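Local atomic coordinates of TbiB1 (PDB entry 5V1V), a protein that binds the leader peptide of the lasso-peptide precursor TbiA(alpha), probably presenting it for maturation as a PqqD-like recognition domain of RiPP biosynthesis. Residues W40-L43 and E44-K47; E51-D54 and A55-E59; K5-D8 and A9-S12; D70-D73 and F74-L78. All blocks are in the same frame, centred on the assembly; numbering follows the deposited sequence.

Contact 1 (W40-L43 and E44-K47). With ZN (zinc ion), chain E.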
ATOM      1  N   TRP A  40      -3.529   0.325   0.628  1.00 11.25           N
ATOM      2  CA  TRP A  40      -3.149   1.361   1.575  1.00 11.36           C
ATOM      3  C   TRP A  40      -4.307   1.720   2.505  1.00 12.48           C
ATOM      4  O   TRP A  40      -4.137   1.827   3.721  1.00 13.19           O
ATOM      5  CB  TRP A  40      -2.639   2.586   0.832  1.00 12.11           C
ATOM      6  CG  TRP A  40      -2.090   3.624   1.760  1.00 11.89           C
ATOM      7  CD1 TRP A  40      -2.742   4.737   2.216  1.00 12.37           C
ATOM      8  CD2 TRP A  40      -0.794   3.632   2.381  1.00 11.03           C
ATOM      9  NE1 TRP A  40      -1.929   5.437   3.074  1.00 12.05           N
ATOM     10  CE2 TRP A  40      -0.726   4.791   3.183  1.00 12.14           C
ATOM     11  CE3 TRP A  40       0.324   2.789   2.320  1.00 10.81           C
ATOM     12  CZ2 TRP A  40       0.405   5.129   3.930  1.00 12.43           C
ATOM     13  CZ3 TRP A  40       1.459   3.127   3.069  1.00 11.86           C
ATOM     14  CH2 TRP A  40       1.485   4.290   3.863  1.00 11.44           C
ATOM     15  N   SER A  41      -5.498   1.869   1.933  1.00 13.19           N
ATOM     16  CA  SER A  41      -6.674   2.190   2.735  1.00 14.28           C
ATOM     17  C   SER A  41      -6.960   1.124   3.795  1.00 14.58           C
ATOM     18  O   SER A  41      -7.330   1.445   4.932  1.00 16.63           O
ATOM     19  CB  SER A  41      -7.893   2.407   1.845  1.00 16.73           C
ATOM     20  OG  SER A  41      -7.717   3.552   1.033  1.00 22.18           O
ATOM     21  N   LEU A  42      -6.764  -0.140   3.430  1.00 13.72           N
ATOM     22  CA  LEU A  42      -6.938  -1.241   4.376  1.00 13.72           C
ATOM     23  C   LEU A  42      -5.860  -1.226   5.466  1.00 14.17           C
ATOM     24  O   LEU A  42      -6.148  -1.482   6.633  1.00 14.44           O
ATOM     25  CB  LEU A  42      -6.961  -2.584   3.637  1.00 14.30           C
ATOM     26  CG  LEU A  42      -8.186  -2.805   2.737  1.00 14.97           C
ATOM     27  CD1 LEU A  42      -7.896  -3.799   1.623  1.00 14.88           C
ATOM     28  CD2 LEU A  42      -9.391  -3.241   3.556  1.00 16.83           C
ATOM     29  N   LEU A  43      -4.617  -0.919   5.084  1.00 13.71           N
ATOM     30  CA  LEU A  43      -3.550  -0.742   6.075  1.00 13.76           C
ATOM     31  C   LEU A  43      -3.883   0.397   7.046  1.00 14.68           C
ATOM     32  O   LEU A  43      -3.638   0.293   8.251  1.00 15.64           O
ATOM     33  CB  LEU A  43      -2.202  -0.486   5.403  1.00 13.46           C
ATOM     34  CG  LEU A  43      -1.571  -1.674   4.680  1.00 13.61           C
ATOM     35  CD1 LEU A  43      -0.433  -1.166   3.809  1.00 14.40           C
ATOM     36  CD2 LEU A  43      -1.085  -2.749   5.641  1.00 15.28           C
ATOM     37  N   GLU A  44      -4.439   1.486   6.522  1.00 14.60           N
ATOM     38  CA  GLU A  44      -4.858   2.610   7.361  1.00 16.34           C
ATOM     39  C   GLU A  44      -5.859   2.190   8.435  1.00 18.18           C
ATOM     40  O   GLU A  44      -5.867   2.752   9.535  1.00 20.82           O
ATOM     41  CB  GLU A  44      -5.429   3.740   6.505  1.00 17.68           C
ATOM     42  CG  GLU A  44      -4.373   4.458   5.686  1.00 19.16           C
ATOM     43  CD  GLU A  44      -4.932   5.556   4.811  1.00 20.86           C
ATOM     44  OE1 GLU A  44      -5.890   5.301   4.057  1.00 20.41           O
ATOM     45  OE2 GLU A  44      -4.390   6.676   4.854  1.00 24.85           O
ATOM     46  N   GLU A  45      -6.680   1.195   8.107  1.00 18.61           N
ATOM     47  CA  GLU A  45      -7.689   0.647   9.022  1.00 19.33           C
ATOM     48  C   GLU A  45      -7.117  -0.398   9.985  1.00 19.77           C
ATOM     49  O   GLU A  45      -7.842  -0.934  10.833  1.00 22.76           O
ATOM     50  CB  GLU A  45      -8.851   0.028   8.233  1.00 21.06           C
ATOM     51  CG  GLU A  45      -9.675   1.025   7.435  1.00 25.00           C
ATOM     52  CD  GLU A  45     -10.465   0.369   6.317  1.00 30.97           C
ATOM     53  OE1 GLU A  45     -10.519  -0.878   6.258  1.00 34.96           O
ATOM     54  OE2 GLU A  45     -11.032   1.105   5.486  1.00 35.81           O
ATOM     55  N   GLY A  46      -5.830  -0.706   9.844  1.00 18.19           N
ATOM     56  CA  GLY A  46      -5.190  -1.706  10.691  1.00 18.90           C
ATOM     57  C   GLY A  46      -5.510  -3.136  10.298  1.00 18.82           C
ATOM     58  O   GLY A  46      -5.394  -4.049  11.118  1.00 19.86           O
ATOM     59  N   LYS A  47      -5.901  -3.343   9.042  1.00 18.46           N
ATOM     60  CA  LYS A  47      -6.192  -4.691   8.555  1.00 16.94           C
ATOM     61  C   LYS A  47      -4.898  -5.495   8.428  1.00 16.59           C
ATOM     62  O   LYS A  47      -3.895  -4.978   7.957  1.00 17.89           O
ATOM     63  CB  LYS A  47      -6.936  -4.645   7.213  1.00 18.63           C
ATOM     64  CG  LYS A  47      -8.270  -3.907   7.223  1.00 21.59           C
ATOM     65  CD  LYS A  47      -9.349  -4.640   7.995  1.00 25.98           C
ATOM     66  CE  LYS A  47     -10.622  -3.809   8.030  1.00 29.12           C
ATOM     67  NZ  LYS A  47     -11.481  -4.152   9.196  1.00 35.65           N
TER
HETATM   68 ZN    ZN E 101      -6.945   6.853   3.536  1.00 28.80          ZN
HETATM   69  O   HOH W   1      -8.628   5.877   3.645  1.00 28.79           O
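Glu44 reaches back over one helical turn to Trp40, its carboxylate lying obliquely by the pyrrole part of the indole, with Glu44 CD 3.5 Å from Trp40 CD1 and the two planes 50° apart. Its chain runs extended beyond CG (chi2 179°), which carries OE1 out to a zinc ion at 1.9 Å; a water and His14 NE2 are further ligands. The other oxygen, OE2, lies 3.3 Å from Trp40 NE1, and both meet Ser12 OG, the indole by a hydrogen bond and the carboxylate by a weak one. An alanine in place of Trp40 takes away the indole N-H that Ser12 OG meets, and the zinc-bound carboxylate would probably be freer to turn.

Behind this first shell, Glu44 N donates to Trp40 O at 2.8 Å, fixing the base of the ligand. The helix then closes in a Schellman motif: Lys47 N bonds to Leu42 O at 3.1 Å and Gly46 N to Leu43 O at 2.9 Å, while Gly46 takes positive phi (78°). With one oxygen on the metal and the other beside Ser12 and the indole, the carboxylate is likely to be held in one rotation and polarised by the zinc.

Contact 2 (E51-D54 and A55-E59). With ZN (zinc ion), chain F.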
ATOM      1  N   GLU A  51      -6.424 -10.399   6.167  1.00 14.49           N
ATOM      2  CA  GLU A  51      -7.628  -9.605   5.917  1.00 15.78           C
ATOM      3  C   GLU A  51      -7.525  -8.855   4.596  1.00 15.22           C
ATOM      4  O   GLU A  51      -8.508  -8.727   3.873  1.00 16.29           O
ATOM      5  CB  GLU A  51      -7.867  -8.593   7.037  1.00 16.96           C
ATOM      6  CG  GLU A  51      -8.115  -9.220   8.389  1.00 19.33           C
ATOM      7  CD  GLU A  51      -8.441  -8.194   9.444  1.00 21.81           C
ATOM      8  OE1 GLU A  51      -9.629  -8.080   9.805  1.00 24.68           O
ATOM      9  OE2 GLU A  51      -7.508  -7.498   9.900  1.00 21.79           O
ATOM     10  N   ILE A  52      -6.331  -8.353   4.288  1.00 13.51           N
ATOM     11  CA  ILE A  52      -6.125  -7.624   3.046  1.00 13.21           C
ATOM     12  C   ILE A  52      -6.255  -8.581   1.858  1.00 13.84           C
ATOM     13  O   ILE A  52      -6.934  -8.274   0.888  1.00 14.52           O
ATOM     14  CB  ILE A  52      -4.762  -6.897   3.026  1.00 12.77           C
ATOM     15  CG1 ILE A  52      -4.726  -5.821   4.124  1.00 13.72           C
ATOM     16  CG2 ILE A  52      -4.493  -6.304   1.646  1.00 14.13           C
ATOM     17  CD1 ILE A  52      -3.363  -5.200   4.340  1.00 15.04           C
ATOM     18  N   VAL A  53      -5.625  -9.750   1.946  1.00 13.07           N
ATOM     19  CA  VAL A  53      -5.774 -10.767   0.907  1.00 13.53           C
ATOM     20  C   VAL A  53      -7.263 -11.064   0.684  1.00 13.26           C
ATOM     21  O   VAL A  53      -7.739 -11.072  -0.449  1.00 14.45           O
ATOM     22  CB  VAL A  53      -4.989 -12.058   1.249  1.00 13.63           C
ATOM     23  CG1 VAL A  53      -5.330 -13.175   0.268  1.00 14.00           C
ATOM     24  CG2 VAL A  53      -3.485 -11.793   1.258  1.00 14.77           C
ATOM     25  N   ASP A  54      -7.996 -11.297   1.768  1.00 13.94           N
ATOM     26  CA  ASP A  54      -9.398 -11.666   1.649  1.00 13.91           C
ATOM     27  C   ASP A  54     -10.208 -10.538   1.023  1.00 13.92           C
ATOM     28  O   ASP A  54     -11.080 -10.802   0.200  1.00 15.62           O
ATOM     29  CB  ASP A  54      -9.958 -12.087   3.001  1.00 16.12           C
ATOM     30  CG  ASP A  54      -9.387 -13.400   3.475  1.00 16.01           C
ATOM     31  OD1 ASP A  54      -8.632 -14.047   2.715  1.00 18.23           O
ATOM     32  OD2 ASP A  54      -9.688 -13.789   4.623  1.00 16.30           O
ATOM     33  N   ALA A  55      -9.912  -9.290   1.388  1.00 13.78           N
ATOM     34  CA  ALA A  55     -10.623  -8.141   0.833  1.00 13.16           C
ATOM     35  C   ALA A  55     -10.377  -7.992  -0.663  1.00 14.08           C
ATOM     36  O   ALA A  55     -11.324  -7.813  -1.432  1.00 15.67           O
ATOM     37  CB  ALA A  55     -10.245  -6.869   1.573  1.00 14.17           C
ATOM     38  N   ILE A  56      -9.116  -8.096  -1.077  1.00 13.85           N
ATOM     39  CA  ILE A  56      -8.784  -7.987  -2.494  1.00 14.37           C
ATOM     40  C   ILE A  56      -9.419  -9.135  -3.289  1.00 15.43           C
ATOM     41  O   ILE A  56      -9.938  -8.915  -4.378  1.00 16.05           O
ATOM     42  CB  ILE A  56      -7.257  -7.876  -2.725  1.00 14.18           C
ATOM     43  CG1 ILE A  56      -6.682  -6.628  -2.024  1.00 15.13           C
ATOM     44  CG2 ILE A  56      -6.939  -7.835  -4.212  1.00 14.96           C
ATOM     45  CD1 ILE A  56      -7.351  -5.308  -2.389  1.00 18.10           C
ATOM     46  N   CYS A  57      -9.418 -10.344  -2.731  1.00 16.01           N
ATOM     47  CA  CYS A  57     -10.080 -11.487  -3.375  1.00 15.79           C
ATOM     48  C   CYS A  57     -11.588 -11.324  -3.514  1.00 16.46           C
ATOM     49  O   CYS A  57     -12.186 -11.858  -4.452  1.00 17.99           O
ATOM     50  CB  CYS A  57      -9.796 -12.773  -2.619  1.00 16.59           C
ATOM     51  SG  CYS A  57      -8.133 -13.388  -2.904  1.00 19.28           S
ATOM     52  N   ALA A  58     -12.199 -10.604  -2.579  1.00 16.25           N
ATOM     53  CA  ALA A  58     -13.636 -10.365  -2.609  1.00 17.37           C
ATOM     54  C   ALA A  58     -14.001  -9.257  -3.598  1.00 17.30           C
ATOM     55  O   ALA A  58     -15.083  -9.278  -4.192  1.00 20.31           O
ATOM     56  CB  ALA A  58     -14.131 -10.020  -1.213  1.00 19.04           C
ATOM     57  N   GLU A  59     -13.092  -8.299  -3.778  1.00 17.32           N
ATOM     58  CA  GLU A  59     -13.382  -7.062  -4.511  1.00 16.46           C
ATOM     59  C   GLU A  59     -12.900  -7.052  -5.958  1.00 15.88           C
ATOM     60  O   GLU A  59     -13.326  -6.204  -6.752  1.00 18.47           O
ATOM     61  CB  GLU A  59     -12.782  -5.877  -3.758  1.00 16.72           C
ATOM     62  CG  GLU A  59     -13.465  -5.613  -2.423  1.00 18.53           C
ATOM     63  CD  GLU A  59     -12.775  -4.551  -1.585  1.00 21.66           C
ATOM     64  OE1 GLU A  59     -11.965  -3.770  -2.132  1.00 21.85           O
ATOM     65  OE2 GLU A  59     -13.060  -4.496  -0.369  1.00 26.15           O
TER
HETATM   66 ZN    ZN F 102      -8.978 -15.511   5.240  1.00 16.88          ZN
HETATM   67  O   HOH W   2      -9.574 -16.726   3.703  1.00 20.29           O
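Ile52 and Ile56 meet one turn apart on the buried side of helix 49-59, where Ile52 CG2 stands 4.3 Å from Ile56 CG1. The closer approach is to the backbone: with its CG1 beside the backbone N (chi1 -60°), Ile56 brings that carbon to 3.4 Å from Ile52 O. The same carbonyl accepts Ile56 N at 2.9 Å, almost straight (172°), so one oxygen is both hydrogen-bonded and covered. Val53 and Cys57 repeat the spacing, Val53 CG1 lying 4.2 Å from Cys57 SG. Ile52 continues inward to Leu42, Leu43 and Leu71, the Ala55 methyl also meets Leu42, and Ile56 packs on Val67 and an aromatic side chain of the bound peptide, so the helix lies against helices 34-44 and 64-80 and borders the leader, consistent with a PqqD-like domain.

The polar side is less closely knit. There the Ala58 N to Asp54 O bond (3.0 Å) is more bent, 137°, and exposed Ala58 adds only its methyl. Asp54 turns away from the second half of the helix: its OD2 holds a zinc ion at 2.0 Å, with a water and Glu50 OE2 as other ligands, while OD1 forms a salt bridge with Arg64 and takes a weak, 3.0 Å bond from the zinc-bound water. This division between the two oxygens implies that metal, arginine and water together restrict the carboxylate's rotation and probably compensate its charge.

Contact 3 (K5-D8 and A9-S12)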
ATOM      1  N   LYS A   5       2.209  -1.735  10.825  1.00 15.18           N
ATOM      2  CA  LYS A   5       1.418  -0.517  10.666  1.00 15.05           C
ATOM      3  C   LYS A   5       2.083   0.485   9.729  1.00 13.59           C
ATOM      4  O   LYS A   5       3.287   0.468   9.544  1.00 13.19           O
ATOM      5  CB  LYS A   5       1.172   0.156  12.017  1.00 16.69           C
ATOM      6  CG  LYS A   5       2.389   0.810  12.646  1.00 16.60           C
ATOM      7  CD  LYS A   5       1.976   1.525  13.919  1.00 20.55           C
ATOM      8  CE  LYS A   5       2.750   2.813  14.075  1.00 22.04           C
ATOM      9  NZ  LYS A   5       2.554   3.352  15.442  1.00 19.23           N
ATOM     10  N   ILE A   6       1.285   1.385   9.165  1.00 11.74           N
ATOM     11  CA  ILE A   6       1.817   2.541   8.450  1.00 12.81           C
ATOM     12  C   ILE A   6       2.726   3.363   9.374  1.00 12.65           C
ATOM     13  O   ILE A   6       2.435   3.534  10.567  1.00 13.55           O
ATOM     14  CB  ILE A   6       0.668   3.400   7.893  1.00 14.08           C
ATOM     15  CG1 ILE A   6      -0.053   2.610   6.798  1.00 14.68           C
ATOM     16  CG2 ILE A   6       1.164   4.771   7.427  1.00 15.31           C
ATOM     17  CD1 ILE A   6      -1.381   3.211   6.430  1.00 16.29           C
ATOM     18  N   SER A   7       3.844   3.852   8.835  1.00 12.37           N
ATOM     19  CA  SER A   7       4.737   4.701   9.607  1.00 12.38           C
ATOM     20  C   SER A   7       4.007   5.941  10.123  1.00 12.82           C
ATOM     21  O   SER A   7       3.238   6.576   9.384  1.00 12.59           O
ATOM     22  CB  SER A   7       5.932   5.134   8.760  1.00 14.18           C
ATOM     23  OG  SER A   7       6.635   6.204   9.365  1.00 16.50           O
ATOM     24  N   ASP A   8       4.296   6.309  11.374  1.00 13.31           N
ATOM     25  CA  ASP A   8       3.732   7.518  11.970  1.00 14.79           C
ATOM     26  C   ASP A   8       4.229   8.793  11.292  1.00 15.78           C
ATOM     27  O   ASP A   8       3.684   9.871  11.522  1.00 19.79           O
ATOM     28  CB  ASP A   8       4.044   7.574  13.470  1.00 18.25           C
ATOM     29  CG  ASP A   8       3.260   6.555  14.272  1.00 21.64           C
ATOM     30  OD1 ASP A   8       2.108   6.247  13.900  1.00 24.16           O
ATOM     31  OD2 ASP A   8       3.807   6.066  15.282  1.00 26.99           O
ATOM     32  N   ALA A   9       5.260   8.674  10.461  1.00 13.89           N
ATOM     33  CA  ALA A   9       5.821   9.819   9.745  1.00 14.59           C
ATOM     34  C   ALA A   9       5.167  10.098   8.389  1.00 13.35           C
ATOM     35  O   ALA A   9       5.528  11.051   7.710  1.00 13.98           O
ATOM     36  CB  ALA A   9       7.325   9.657   9.586  1.00 15.49           C
ATOM     37  N   VAL A  10       4.192   9.279   8.013  1.00 12.04           N
ATOM     38  CA  VAL A  10       3.572   9.366   6.691  1.00 12.50           C
ATOM     39  C   VAL A  10       2.241  10.114   6.729  1.00 13.59           C
ATOM     40  O   VAL A  10       1.377   9.832   7.567  1.00 15.88           O
ATOM     41  CB  VAL A  10       3.396   7.962   6.062  1.00 12.47           C
ATOM     42  CG1 VAL A  10       2.676   8.044   4.727  1.00 13.57           C
ATOM     43  CG2 VAL A  10       4.749   7.313   5.851  1.00 13.99           C
ATOM     44  N   VAL A  11       2.115  11.084   5.824  1.00 13.27           N
ATOM     45  CA  VAL A  11       0.862  11.788   5.563  1.00 13.71           C
ATOM     46  C   VAL A  11       0.244  11.213   4.275  1.00 13.06           C
ATOM     47  O   VAL A  11       0.947  11.046   3.278  1.00 13.99           O
ATOM     48  CB  VAL A  11       1.113  13.311   5.397  1.00 15.83           C
ATOM     49  CG1 VAL A  11      -0.167  14.043   5.028  1.00 19.34           C
ATOM     50  CG2 VAL A  11       1.706  13.915   6.666  1.00 18.17           C
ATOM     51  N   SER A  12      -1.055  10.916   4.299  1.00 12.43           N
ATOM     52  CA  SER A  12      -1.757  10.380   3.130  1.00 13.42           C
ATOM     53  C   SER A  12      -2.772  11.390   2.619  1.00 14.76           C
ATOM     54  O   SER A  12      -3.574  11.919   3.389  1.00 17.89           O
ATOM     55  CB  SER A  12      -2.487   9.078   3.469  1.00 17.68           C
ATOM     56  OG  SER A  12      -1.612   8.114   3.999  1.00 19.23           O
TER
HETATM   57  O   HOH W   3       0.532   7.761   9.572  1.00 35.52           O
HETATM   58  O   HOH W   4       1.432  11.027  10.134  1.00 44.44           O
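Ala9 faces back to Ser7 at the head of a type I beta turn that runs from Ser7 to Val10. Ser7 places OG anti to its own N (chi1 166°), and from there the hydroxyl oxygen accepts Ala9 N at 3.0 Å, with an N-H...O angle of 159°, an ST turn overlapping the type I turn; the methyl group of Ala9 lies near the same oxygen. This side-chain bond accompanies the one that closes the turn, from Val10 N to Ser7 O at 3.2 Å, in which the donor approaches well above the carbonyl plane.

At Val10 the apolar contacts begin. Its CG2 lies 3.8 Å from Ser7 CB, while its CB is 4.1 Å from Ile6 CG2, the two side chains crossing at about a right angle. Val10 O points to two waters, one of them also within 3.0 Å of Ser7 O. Val11 and Ser12 then carry the chain into strand 10-15, with backbone bonds from Ala9 to Leu24 and from Val11 to Leu22. On the outside of the turn, Lys5 NZ meets Asp8 OD2 at 3.0 Å in a salt bridge, on the syn side but somewhat out of the carboxylate plane. The turn thus passes the chain from the small sheet, where Lys5 pairs with Glu85, to the edge of the three-stranded sheet, while Ile6 and Val10 both rest on Trp40 of helix 34-44.

Contact 4 (D70-D73 and F74-L78)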
ATOM      1  N   ASP A  70       1.587 -10.754  -5.058  1.00 12.91           N
ATOM      2  CA  ASP A  70       1.665  -9.321  -5.318  1.00 13.04           C
ATOM      3  C   ASP A  70       1.686  -8.509  -4.032  1.00 12.62           C
ATOM      4  O   ASP A  70       2.405  -7.503  -3.937  1.00 12.88           O
ATOM      5  CB  ASP A  70       0.496  -8.857  -6.185  1.00 14.19           C
ATOM      6  CG  ASP A  70       0.602  -9.326  -7.626  1.00 17.65           C
ATOM      7  OD1 ASP A  70       1.626  -9.935  -8.011  1.00 19.24           O
ATOM      8  OD2 ASP A  70      -0.354  -9.074  -8.386  1.00 19.10           O
ATOM      9  N   LEU A  71       0.895  -8.935  -3.047  1.00 11.64           N
ATOM     10  CA  LEU A  71       0.839  -8.228  -1.775  1.00 11.94           C
ATOM     11  C   LEU A  71       2.182  -8.294  -1.073  1.00 11.65           C
ATOM     12  O   LEU A  71       2.653  -7.287  -0.566  1.00 11.97           O
ATOM     13  CB  LEU A  71      -0.270  -8.761  -0.863  1.00 12.19           C
ATOM     14  CG  LEU A  71      -0.409  -8.057   0.493  1.00 12.43           C
ATOM     15  CD1 LEU A  71      -0.814  -6.597   0.300  1.00 12.93           C
ATOM     16  CD2 LEU A  71      -1.409  -8.790   1.378  1.00 14.07           C
ATOM     17  N   ARG A  72       2.817  -9.462  -1.063  1.00 11.88           N
ATOM     18  CA  ARG A  72       4.129  -9.573  -0.428  1.00 11.85           C
ATOM     19  C   ARG A  72       5.119  -8.561  -1.009  1.00 11.34           C
ATOM     20  O   ARG A  72       5.800  -7.850  -0.270  1.00 11.01           O
ATOM     21  CB  ARG A  72       4.690 -10.987  -0.559  1.00 13.99           C
ATOM     22  CG  ARG A  72       6.022 -11.152   0.175  1.00 15.09           C
ATOM     23  CD  ARG A  72       6.752 -12.463  -0.107  1.00 18.62           C
ATOM     24  NE  ARG A  72       5.901 -13.649  -0.001  1.00 20.56           N
ATOM     25  CZ  ARG A  72       5.625 -14.302   1.124  1.00 22.57           C
ATOM     26  NH1 ARG A  72       6.116 -13.894   2.290  1.00 22.79           N
ATOM     27  NH2 ARG A  72       4.844 -15.375   1.078  1.00 24.20           N
ATOM     28  N   ASP A  73       5.195  -8.497  -2.335  1.00 11.46           N
ATOM     29  CA  ASP A  73       6.122  -7.564  -2.990  1.00 11.11           C
ATOM     30  C   ASP A  73       5.761  -6.106  -2.720  1.00 11.15           C
ATOM     31  O   ASP A  73       6.648  -5.274  -2.519  1.00 11.51           O
ATOM     32  CB  ASP A  73       6.179  -7.809  -4.511  1.00 13.66           C
ATOM     33  CG  ASP A  73       6.999  -9.035  -4.890  1.00 14.87           C
ATOM     34  OD1 ASP A  73       7.902  -9.440  -4.127  1.00 13.67           O
ATOM     35  OD2 ASP A  73       6.743  -9.595  -5.980  1.00 17.79           O
ATOM     36  N   PHE A  74       4.468  -5.799  -2.700  1.00 10.75           N
ATOM     37  CA  PHE A  74       4.024  -4.441  -2.459  1.00 10.62           C
ATOM     38  C   PHE A  74       4.344  -4.009  -1.030  1.00 10.34           C
ATOM     39  O   PHE A  74       4.876  -2.918  -0.806  1.00 10.57           O
ATOM     40  CB  PHE A  74       2.530  -4.337  -2.751  1.00 10.98           C
ATOM     41  CG  PHE A  74       1.970  -2.962  -2.596  1.00 10.56           C
ATOM     42  CD1 PHE A  74       2.323  -1.937  -3.472  1.00 11.44           C
ATOM     43  CD2 PHE A  74       1.061  -2.695  -1.584  1.00 11.49           C
ATOM     44  CE1 PHE A  74       1.774  -0.670  -3.329  1.00 11.54           C
ATOM     45  CE2 PHE A  74       0.500  -1.436  -1.445  1.00 11.21           C
ATOM     46  CZ  PHE A  74       0.865  -0.423  -2.312  1.00 11.93           C
ATOM     47  N   LEU A  75       4.028  -4.868  -0.065  1.00  9.67           N
ATOM     48  CA  LEU A  75       4.354  -4.555   1.330  1.00  9.62           C
ATOM     49  C   LEU A  75       5.867  -4.398   1.527  1.00 10.06           C
ATOM     50  O   LEU A  75       6.317  -3.513   2.247  1.00 10.60           O
ATOM     51  CB  LEU A  75       3.798  -5.612   2.282  1.00 10.85           C
ATOM     52  CG  LEU A  75       2.280  -5.766   2.325  1.00 11.68           C
ATOM     53  CD1 LEU A  75       1.922  -6.822   3.355  1.00 13.88           C
ATOM     54  CD2 LEU A  75       1.591  -4.452   2.645  1.00 12.97           C
ATOM     55  N   ARG A  76       6.657  -5.249   0.870  1.00 10.23           N
ATOM     56  CA  ARG A  76       8.105  -5.112   0.933  1.00 11.00           C
ATOM     57  C   ARG A  76       8.570  -3.780   0.354  1.00 10.66           C
ATOM     58  O   ARG A  76       9.476  -3.165   0.894  1.00 11.68           O
ATOM     59  CB  ARG A  76       8.778  -6.251   0.181  1.00 12.91           C
ATOM     60  CG  ARG A  76       8.690  -7.601   0.874  1.00 15.31           C
ATOM     61  CD  ARG A  76       9.293  -8.710   0.015  1.00 18.99           C
ATOM     62  NE  ARG A  76      10.674  -8.417  -0.371  1.00 25.76           N
ATOM     63  CZ  ARG A  76      11.723  -8.524   0.442  1.00 32.21           C
ATOM     64  NH1 ARG A  76      11.569  -8.935   1.699  1.00 31.20           N
ATOM     65  NH2 ARG A  76      12.935  -8.222  -0.009  1.00 35.42           N
ATOM     66  N   ALA A  77       7.920  -3.321  -0.718  1.00 10.26           N
ATOM     67  CA  ALA A  77       8.293  -2.044  -1.324  1.00 10.73           C
ATOM     68  C   ALA A  77       7.974  -0.904  -0.368  1.00 10.45           C
ATOM     69  O   ALA A  77       8.773   0.017  -0.204  1.00 11.49           O
ATOM     70  CB  ALA A  77       7.606  -1.853  -2.671  1.00 12.16           C
ATOM     71  N   LEU A  78       6.813  -0.975   0.279  1.00 10.47           N
ATOM     72  CA  LEU A  78       6.458   0.031   1.273  1.00 10.04           C
ATOM     73  C   LEU A  78       7.451   0.030   2.431  1.00  9.92           C
ATOM     74  O   LEU A  78       7.890   1.090   2.881  1.00 11.41           O
ATOM     75  CB  LEU A  78       5.037  -0.183   1.795  1.00 10.40           C
ATOM     76  CG  LEU A  78       3.887  -0.093   0.791  1.00 10.63           C
ATOM     77  CD1 LEU A  78       2.585  -0.451   1.493  1.00 11.85           C
ATOM     78  CD2 LEU A  78       3.804   1.288   0.155  1.00 11.81           C
TER
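Leu71 and Leu75 make the main apolar contact, one turn apart on the inner side of helix 64-80. The first torsion of Leu71 (chi1 -179°) points CG away from its own N and swings CD1 forward along the helix to 3.8 Å from Leu75 CG. Leu75 also packs on Leu43 and Leu84. Putting an alanine at Leu75 would probably open a gap beside Leu71 CD1 and deprive Leu43 and Leu84 of packing. Further along, Leu78 CG lies 4.2 Å above one face of the Phe74 ring, offset toward its rim.

Backbone hydrogen bonds join the turns; Leu75 N to Leu71 O is the straightest, at 2.8 Å and 175°.

Among charged groups, Arg72 and Arg76 lie side by side and point the same way, Arg72 CG and Arg76 CD touching at 4.1 Å. Both turn their ends to Asp89: Arg76 NH1 by a salt bridge to its carboxylate, Arg72 NH1 by a hydrogen bond to its carbonyl oxygen.

Asp70, Phe74, Ala77 and Leu78 border the bound peptide, with Asp70 OD2 hydrogen-bonded to an aromatic and a polar side chain on it. This amphipathic helix, with one flank in the core and another on the leader, fits the leader-binding site of PqqD-like domains.

Along the chain the contacts come as 3, 1, 2 and 4, without interleaving. Contact 3 is the bend entering the three-stranded sheet, contact 1 the end of helix 34-44, contact 2 helix 49-59 and contact 4 helix 64-80. Contact 1 touches all three others, reaching contact 3 mainly through Trp40 and contacts 2 and 4 mainly through Leu43. Contacts 2 and 4 join directly through Val53 and Leu71. Contacts 2 and 3, with centres about 22 Å apart, lie on opposite sides of the chain's centre. One apolar core thus unites the helices, while contacts 2 and 4 border the bound leader and two zinc ions sit at contacts 1 and 2.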